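Local coordinates for ABC transporter, solute-binding protein (Staphylococcus aureus, PDB 6LKK), which binds glucose 6-phosphate in the cleft of a solute-binding-protein fold and acts as the extracellular sugar-phosphate sensor for a two-component signalling system, at residues 102-107 and 182-187; 245-250 and 257-262. All blocks are in the same frame, centred on the assembly; numbering follows the deposited sequence.

In the fold
Two contacts from different parts of a type 2 solute-binding fold, their centres 26 Å apart and their nearest atoms about 13 Å apart, are tied by one long strand. Strand 92-105 supplies one half of interaction 1, pairing with strand 184-188, and also pairs with strand 253-254, which lies between the two segments of interaction 2. The contacts follow in series along the chain. Interaction 1 is buried sheet pairing beside the sugar-phosphate site: the Ser187 side chain lies about 8 Å from the bound glucose 6-phosphate and about 5 Å from those of the binding residues Thr139 and Thr170. Interaction 2, partly buried, fastens the loop after strand 253-254 to helix 240-250, away from that site.

Interaction 1: 102-107 and 182-187; sequences IVVNSD and YYAGLS
Rotation about CA-CB sets CG1 of Val103 anti to its carbonyl carbon (chi1 -71°), which puts CG2 in the crowded position between N and C and sends it across to the neighbouring strand. There CG2 of Val103 lies 3.4 Å from Gly185 O, over a residue with no side chain, while CG1 of Val103 meets Ser187 CB at 4.0 Å. Asn105 has CG anti to its backbone N (chi1 -178°), so its amide leads away from the partner strand and OD1 accepts from Asp107 N at 2.8 Å, an Asx turn just beyond the last hydrogen bond between 102-107 and 182-187; Leu108 N is a second donor to the same oxygen.

The pairing is antiparallel. Val103 and Gly185 form a hydrogen-bonded pair, Val103 N reaching Gly185 O at 2.9 Å and Gly185 N reaching Val103 O at 2.8 Å, both donors in the carbonyl plane. Asn105 N gives Tyr183 O a nearly straight bond (173° at the hydrogen), though from above the carbonyl plane. On the face away from Val103, Ile102 and Leu186 lie side by side, CG1 of Ile102 being 3.8 Å from Leu186 CD2, and Val104 CG2 rests 4.1 Å from Ala184 CB.

Both strands are interior to the sheet: Ile102 and Val104 bond along their other edge to strand 202-205, and Ala184 bonds to strand 129-132. Helix 170-178, whose first residue, Thr170, binds the glucose 6-phosphate, packs Ile174 and Val177 on Val103 and takes the Asn105 ND2 bond on Val177 O.

Interaction 2: 245-250 and 257-262; sequences RLVAEF and KDVSEQ
Gln262 NE2 is gripped by two hydrogen bonds, one to the backbone oxygen of Ala248 and one to Asp251 OD1. In this type 2 solute-binding fold, helix 240-250 leads through strand 253-254 to a loop packed on the same helix. The loop passes beside it, Val259 near its earlier turns and Gln262 near its C-terminal end, where the side-chain amide reaches a carbonyl of the last helical turn. Gln262 manages the span because its CG is anti to the backbone N (chi1 -173°) and the chain stays extended beyond it. NE2 of Gln262 sits 3.0 Å from Ala248 O, with the acceptor close to the plane of the amide but the donor well above the carbonyl plane, 41° out of it. Val247 O is also near, yet its angle to NE2 is too poor for a bond.

Val247 carries the apolar part of the contact. Its CG1, anti to the backbone N, is wedged 3.5 Å from Gln262 CB and 3.4 Å from Ser260 O, and the valine and glutamine side chains slide past each other in opposite directions. Gln244, one turn earlier in the helix, accepts from Ser260 N with its OE1, a second tie from helix to loop, while Leu246 and Phe250 pack on Ile17 and Leu13 of helix 11-25. At the other branch of the same valine, CG2 of Val247 meets Val259 CG1 at 3.7 Å.

Interaction 1: 102-107 and 182-187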
ATOM      1  N   ILE A 102       8.762  -4.193  -7.927  1.00 15.02           N
ATOM      2  CA  ILE A 102       8.613  -5.236  -8.932  1.00 15.62           C
ATOM      3  C   ILE A 102       8.982  -6.557  -8.280  1.00 17.23           C
ATOM      4  O   ILE A 102       9.983  -6.647  -7.560  1.00 18.59           O
ATOM      5  CB  ILE A 102       9.502  -4.955 -10.157  1.00 17.61           C
ATOM      6  CG1 ILE A 102       9.069  -3.668 -10.854  1.00 15.55           C
ATOM      7  CG2 ILE A 102       9.463  -6.135 -11.133  1.00 18.10           C
ATOM      8  CD1 ILE A 102      10.066  -3.169 -11.878  1.00 16.77           C
ATOM      9  N   VAL A 103       8.178  -7.586  -8.517  1.00 14.52           N
ATOM     10  CA  VAL A 103       8.493  -8.934  -8.066  1.00 16.98           C
ATOM     11  C   VAL A 103       8.789  -9.790  -9.288  1.00 16.16           C
ATOM     12  O   VAL A 103       8.091  -9.707 -10.304  1.00 17.05           O
ATOM     13  CB  VAL A 103       7.363  -9.543  -7.214  1.00 17.51           C
ATOM     14  CG1 VAL A 103       7.307  -8.844  -5.859  1.00 18.25           C
ATOM     15  CG2 VAL A 103       6.025  -9.458  -7.935  1.00 19.00           C
ATOM     16  N   VAL A 104       9.841 -10.594  -9.187  1.00 17.59           N
ATOM     17  CA  VAL A 104      10.329 -11.421 -10.281  1.00 14.44           C
ATOM     18  C   VAL A 104      10.379 -12.861  -9.800  1.00 19.07           C
ATOM     19  O   VAL A 104      10.800 -13.129  -8.671  1.00 18.55           O
ATOM     20  CB  VAL A 104      11.724 -10.956 -10.752  1.00 15.72           C
ATOM     21  CG1 VAL A 104      12.236 -11.844 -11.880  1.00 21.07           C
ATOM     22  CG2 VAL A 104      11.680  -9.498 -11.182  1.00 19.00           C
ATOM     23  N   ASN A 105       9.943 -13.787 -10.649  1.00 17.16           N
ATOM     24  CA  ASN A 105      10.072 -15.204 -10.331  1.00 16.89           C
ATOM     25  C   ASN A 105      11.489 -15.634 -10.686  1.00 15.93           C
ATOM     26  O   ASN A 105      11.877 -15.617 -11.859  1.00 19.91           O
ATOM     27  CB  ASN A 105       9.029 -16.036 -11.071  1.00 18.94           C
ATOM     28  CG  ASN A 105       9.116 -17.513 -10.721  1.00 22.22           C
ATOM     29  OD1 ASN A 105      10.161 -18.140 -10.896  1.00 22.30           O
ATOM     30  ND2 ASN A 105       8.030 -18.065 -10.191  1.00 22.78           N
ATOM     31  N   SER A 106      12.264 -16.007  -9.669  1.00 17.76           N
ATOM     32  CA  SER A 106      13.681 -16.289  -9.843  1.00 20.47           C
ATOM     33  C   SER A 106      13.951 -17.687 -10.386  1.00 26.79           C
ATOM     34  O   SER A 106      15.098 -17.979 -10.743  1.00 26.61           O
ATOM     35  CB  SER A 106      14.409 -16.096  -8.511  1.00 20.66           C
ATOM     36  OG  SER A 106      13.815 -16.872  -7.485  1.00 23.22           O
ATOM     37  N   ASP A 107      12.939 -18.551 -10.459  1.00 22.93           N
ATOM     38  CA  ASP A 107      13.092 -19.832 -11.140  1.00 19.95           C
ATOM     39  C   ASP A 107      12.818 -19.727 -12.633  1.00 24.02           C
ATOM     40  O   ASP A 107      13.419 -20.469 -13.418  1.00 27.42           O
ATOM     41  CB  ASP A 107      12.165 -20.884 -10.521  1.00 20.67           C
ATOM     42  CG  ASP A 107      12.751 -21.523  -9.275  1.00 23.51           C
ATOM     43  OD1 ASP A 107      13.920 -21.231  -8.946  1.00 24.55           O
ATOM     44  OD2 ASP A 107      12.042 -22.323  -8.622  1.00 24.05           O
ATOM     45  N   TYR A 182       3.490 -15.989 -13.969  1.00 21.89           N
ATOM     46  CA  TYR A 182       4.062 -14.826 -14.624  1.00 20.83           C
ATOM     47  C   TYR A 182       5.533 -14.713 -14.256  1.00 19.49           C
ATOM     48  O   TYR A 182       5.953 -15.128 -13.173  1.00 22.60           O
ATOM     49  CB  TYR A 182       3.335 -13.532 -14.230  1.00 19.75           C
ATOM     50  CG  TYR A 182       1.882 -13.492 -14.636  1.00 19.32           C
ATOM     51  CD1 TYR A 182       1.515 -13.256 -15.955  1.00 23.96           C
ATOM     52  CD2 TYR A 182       0.877 -13.683 -13.701  1.00 22.64           C
ATOM     53  CE1 TYR A 182       0.185 -13.218 -16.329  1.00 26.44           C
ATOM     54  CE2 TYR A 182      -0.454 -13.648 -14.066  1.00 23.91           C
ATOM     55  CZ  TYR A 182      -0.795 -13.414 -15.380  1.00 31.41           C
ATOM     56  OH  TYR A 182      -2.120 -13.378 -15.747  1.00 38.37           O
ATOM     57  N   TYR A 183       6.310 -14.136 -15.172  1.00 19.64           N
ATOM     58  CA  TYR A 183       7.726 -13.910 -14.912  1.00 18.71           C
ATOM     59  C   TYR A 183       7.939 -12.798 -13.895  1.00 19.63           C
ATOM     60  O   TYR A 183       8.909 -12.838 -13.129  1.00 18.57           O
ATOM     61  CB  TYR A 183       8.449 -13.572 -16.215  1.00 22.10           C
ATOM     62  CG  TYR A 183       8.832 -14.781 -17.035  1.00 27.56           C
ATOM     63  CD1 TYR A 183       7.892 -15.748 -17.368  1.00 29.44           C
ATOM     64  CD2 TYR A 183      10.134 -14.952 -17.482  1.00 25.31           C
ATOM     65  CE1 TYR A 183       8.240 -16.853 -18.118  1.00 36.19           C
ATOM     66  CE2 TYR A 183      10.492 -16.053 -18.235  1.00 27.31           C
ATOM     67  CZ  TYR A 183       9.541 -17.000 -18.550  1.00 36.37           C
ATOM     68  OH  TYR A 183       9.895 -18.099 -19.299  1.00 39.16           O
ATOM     69  N   ALA A 184       7.060 -11.802 -13.872  1.00 18.96           N
ATOM     70  CA  ALA A 184       7.235 -10.670 -12.977  1.00 17.91           C
ATOM     71  C   ALA A 184       5.908  -9.944 -12.831  1.00 17.55           C
ATOM     72  O   ALA A 184       4.971 -10.159 -13.604  1.00 19.55           O
ATOM     73  CB  ALA A 184       8.328  -9.718 -13.483  1.00 17.65           C
ATOM     74  N   GLY A 185       5.837  -9.080 -11.822  1.00 16.58           N
ATOM     75  CA  GLY A 185       4.617  -8.339 -11.567  1.00 15.62           C
ATOM     76  C   GLY A 185       4.884  -7.097 -10.748  1.00 17.40           C
ATOM     77  O   GLY A 185       5.964  -6.914 -10.182  1.00 17.59           O
ATOM     78  N   LEU A 186       3.866  -6.240 -10.690  1.00 15.16           N
ATOM     79  CA  LEU A 186       3.926  -4.990  -9.942  1.00 15.19           C
ATOM     80  C   LEU A 186       3.188  -5.169  -8.621  1.00 17.06           C
ATOM     81  O   LEU A 186       1.974  -5.396  -8.607  1.00 16.36           O
ATOM     82  CB  LEU A 186       3.324  -3.846 -10.755  1.00 16.74           C
ATOM     83  CG  LEU A 186       3.956  -3.579 -12.122  1.00 16.75           C
ATOM     84  CD1 LEU A 186       3.426  -2.271 -12.679  1.00 16.90           C
ATOM     85  CD2 LEU A 186       5.476  -3.548 -12.054  1.00 17.33           C
ATOM     86  N   SER A 187       3.920  -5.057  -7.517  1.00 15.28           N
ATOM     87  CA  SER A 187       3.407  -5.417  -6.200  1.00 15.33           C
ATOM     88  C   SER A 187       3.850  -4.349  -5.204  1.00 15.18           C
ATOM     89  O   SER A 187       4.160  -3.208  -5.566  1.00 13.99           O
ATOM     90  CB  SER A 187       3.885  -6.829  -5.823  1.00 16.43           C
ATOM     91  OG  SER A 187       3.411  -7.220  -4.549  1.00 17.57           O
TER

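Interaction 2: 245-250 and 257-262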
ATOM      1  N   ARG A 245       6.977  -3.096  17.030  1.00 16.90           N
ATOM      2  CA  ARG A 245       6.631  -4.499  16.827  1.00 18.99           C
ATOM      3  C   ARG A 245       6.453  -4.815  15.348  1.00 19.21           C
ATOM      4  O   ARG A 245       6.871  -5.880  14.879  1.00 18.00           O
ATOM      5  CB  ARG A 245       5.357  -4.845  17.597  1.00 20.28           C
ATOM      6  CG  ARG A 245       5.555  -5.132  19.077  1.00 23.64           C
ATOM      7  CD  ARG A 245       4.219  -5.433  19.738  1.00 38.12           C
ATOM      8  NE  ARG A 245       3.875  -4.436  20.750  1.00 46.13           N
ATOM      9  CZ  ARG A 245       2.634  -4.123  21.112  1.00 44.44           C
ATOM     10  NH1 ARG A 245       1.590  -4.713  20.542  1.00 41.42           N
ATOM     11  NH2 ARG A 245       2.435  -3.204  22.047  1.00 45.88           N
ATOM     12  N   LEU A 246       5.820  -3.911  14.596  1.00 17.49           N
ATOM     13  CA  LEU A 246       5.632  -4.140  13.168  1.00 17.02           C
ATOM     14  C   LEU A 246       6.965  -4.141  12.431  1.00 17.62           C
ATOM     15  O   LEU A 246       7.173  -4.940  11.512  1.00 17.72           O
ATOM     16  CB  LEU A 246       4.694  -3.082  12.588  1.00 17.17           C
ATOM     17  CG  LEU A 246       3.237  -3.167  13.050  1.00 18.42           C
ATOM     18  CD1 LEU A 246       2.458  -1.934  12.623  1.00 20.85           C
ATOM     19  CD2 LEU A 246       2.583  -4.427  12.498  1.00 26.47           C
ATOM     20  N   VAL A 247       7.878  -3.250  12.817  1.00 15.19           N
ATOM     21  CA  VAL A 247       9.210  -3.237  12.217  1.00 16.89           C
ATOM     22  C   VAL A 247       9.935  -4.543  12.519  1.00 16.85           C
ATOM     23  O   VAL A 247      10.484  -5.195  11.621  1.00 17.65           O
ATOM     24  CB  VAL A 247      10.004  -2.018  12.721  1.00 17.02           C
ATOM     25  CG1 VAL A 247      11.470  -2.107  12.316  1.00 18.30           C
ATOM     26  CG2 VAL A 247       9.390  -0.734  12.188  1.00 17.52           C
ATOM     27  N   ALA A 248       9.948  -4.944  13.792  1.00 16.87           N
ATOM     28  CA  ALA A 248      10.711  -6.121  14.193  1.00 18.25           C
ATOM     29  C   ALA A 248      10.198  -7.381  13.509  1.00 19.30           C
ATOM     30  O   ALA A 248      10.991  -8.203  13.033  1.00 20.07           O
ATOM     31  CB  ALA A 248      10.657  -6.281  15.712  1.00 16.09           C
ATOM     32  N   GLU A 249       8.879  -7.551  13.445  1.00 19.45           N
ATOM     33  CA  GLU A 249       8.323  -8.809  12.963  1.00 17.58           C
ATOM     34  C   GLU A 249       8.224  -8.865  11.443  1.00 21.66           C
ATOM     35  O   GLU A 249       8.398  -9.942  10.863  1.00 26.13           O
ATOM     36  CB  GLU A 249       6.944  -9.046  13.580  1.00 20.96           C
ATOM     37  CG  GLU A 249       6.248 -10.291  13.052  1.00 39.66           C
ATOM     38  CD  GLU A 249       5.080 -10.725  13.918  1.00 57.17           C
ATOM     39  OE1 GLU A 249       4.479 -11.779  13.617  1.00 59.32           O
ATOM     40  OE2 GLU A 249       4.765 -10.017  14.898  1.00 57.29           O
ATOM     41  N   PHE A 250       7.961  -7.735  10.782  1.00 18.39           N
ATOM     42  CA  PHE A 250       7.657  -7.733   9.356  1.00 16.66           C
ATOM     43  C   PHE A 250       8.640  -6.950   8.500  1.00 16.71           C
ATOM     44  O   PHE A 250       8.453  -6.891   7.279  1.00 18.60           O
ATOM     45  CB  PHE A 250       6.255  -7.157   9.116  1.00 17.46           C
ATOM     46  CG  PHE A 250       5.151  -7.953   9.742  1.00 19.93           C
ATOM     47  CD1 PHE A 250       4.643  -9.074   9.108  1.00 21.67           C
ATOM     48  CD2 PHE A 250       4.603  -7.568  10.953  1.00 22.40           C
ATOM     49  CE1 PHE A 250       3.618  -9.802   9.678  1.00 25.33           C
ATOM     50  CE2 PHE A 250       3.578  -8.291  11.527  1.00 26.30           C
ATOM     51  CZ  PHE A 250       3.084  -9.410  10.889  1.00 25.00           C
ATOM     52  N   LYS A 257       9.809   8.662  14.138  1.00 19.53           N
ATOM     53  CA  LYS A 257      11.239   8.932  14.269  1.00 19.08           C
ATOM     54  C   LYS A 257      11.898   8.033  15.306  1.00 19.22           C
ATOM     55  O   LYS A 257      13.084   7.710  15.178  1.00 24.89           O
ATOM     56  CB  LYS A 257      11.467  10.392  14.665  1.00 18.79           C
ATOM     57  CG  LYS A 257      10.992  11.432  13.669  1.00 22.42           C
ATOM     58  CD  LYS A 257      10.847  12.783  14.360  1.00 29.44           C
ATOM     59  CE  LYS A 257      11.394  13.926  13.527  1.00 41.46           C
ATOM     60  NZ  LYS A 257      11.200  15.232  14.222  1.00 47.64           N
ATOM     61  N   ASP A 258      11.162   7.638  16.347  1.00 17.05           N
ATOM     62  CA  ASP A 258      11.730   6.938  17.493  1.00 18.59           C
ATOM     63  C   ASP A 258      11.562   5.427  17.394  1.00 19.55           C
ATOM     64  O   ASP A 258      11.470   4.741  18.418  1.00 20.72           O
ATOM     65  CB  ASP A 258      11.112   7.456  18.794  1.00 19.50           C
ATOM     66  CG  ASP A 258       9.599   7.344  18.815  1.00 23.74           C
ATOM     67  OD1 ASP A 258       9.018   6.868  17.820  1.00 20.66           O
ATOM     68  OD2 ASP A 258       8.986   7.741  19.829  1.00 24.71           O
ATOM     69  N   VAL A 259      11.533   4.895  16.175  1.00 18.93           N
ATOM     70  CA  VAL A 259      11.369   3.467  15.939  1.00 17.37           C
ATOM     71  C   VAL A 259      12.492   2.992  15.029  1.00 18.07           C
ATOM     72  O   VAL A 259      12.896   3.702  14.100  1.00 17.89           O
ATOM     73  CB  VAL A 259       9.989   3.152  15.325  1.00 18.41           C
ATOM     74  CG1 VAL A 259       9.906   1.698  14.870  1.00 17.01           C
ATOM     75  CG2 VAL A 259       8.893   3.455  16.334  1.00 19.03           C
ATOM     76  N   SER A 260      12.984   1.784  15.295  1.00 16.82           N
ATOM     77  CA  SER A 260      14.094   1.228  14.535  1.00 18.28           C
ATOM     78  C   SER A 260      13.780   1.181  13.046  1.00 17.49           C
ATOM     79  O   SER A 260      12.619   1.118  12.628  1.00 19.25           O
ATOM     80  CB  SER A 260      14.414  -0.189  15.016  1.00 19.00           C
ATOM     81  OG  SER A 260      14.788  -0.200  16.377  1.00 19.99           O
ATOM     82  N   GLU A 261      14.843   1.212  12.249  1.00 17.69           N
ATOM     83  CA  GLU A 261      14.801   0.829  10.847  1.00 17.84           C
ATOM     84  C   GLU A 261      15.340  -0.590  10.728  1.00 21.11           C
ATOM     85  O   GLU A 261      16.412  -0.898  11.259  1.00 21.62           O
ATOM     86  CB  GLU A 261      15.627   1.786   9.987  1.00 19.04           C
ATOM     87  CG  GLU A 261      15.124   3.218   9.995  1.00 20.71           C
ATOM     88  CD  GLU A 261      16.082   4.178   9.311  1.00 30.23           C
ATOM     89  OE1 GLU A 261      17.086   3.714   8.730  1.00 29.59           O
ATOM     90  OE2 GLU A 261      15.832   5.401   9.359  1.00 34.96           O
ATOM     91  N   GLN A 262      14.591  -1.454  10.049  1.00 17.64           N
ATOM     92  CA  GLN A 262      14.976  -2.845   9.876  1.00 16.57           C
ATOM     93  C   GLN A 262      14.642  -3.268   8.455  1.00 18.57           C
ATOM     94  O   GLN A 262      13.524  -3.039   7.988  1.00 19.16           O
ATOM     95  CB  GLN A 262      14.252  -3.742  10.885  1.00 18.54           C
ATOM     96  CG  GLN A 262      14.707  -5.188  10.897  1.00 20.68           C
ATOM     97  CD  GLN A 262      13.914  -6.026  11.880  1.00 21.01           C
ATOM     98  OE1 GLN A 262      13.947  -5.781  13.088  1.00 19.52           O
ATOM     99  NE2 GLN A 262      13.184  -7.009  11.370  1.00 19.53           N
TER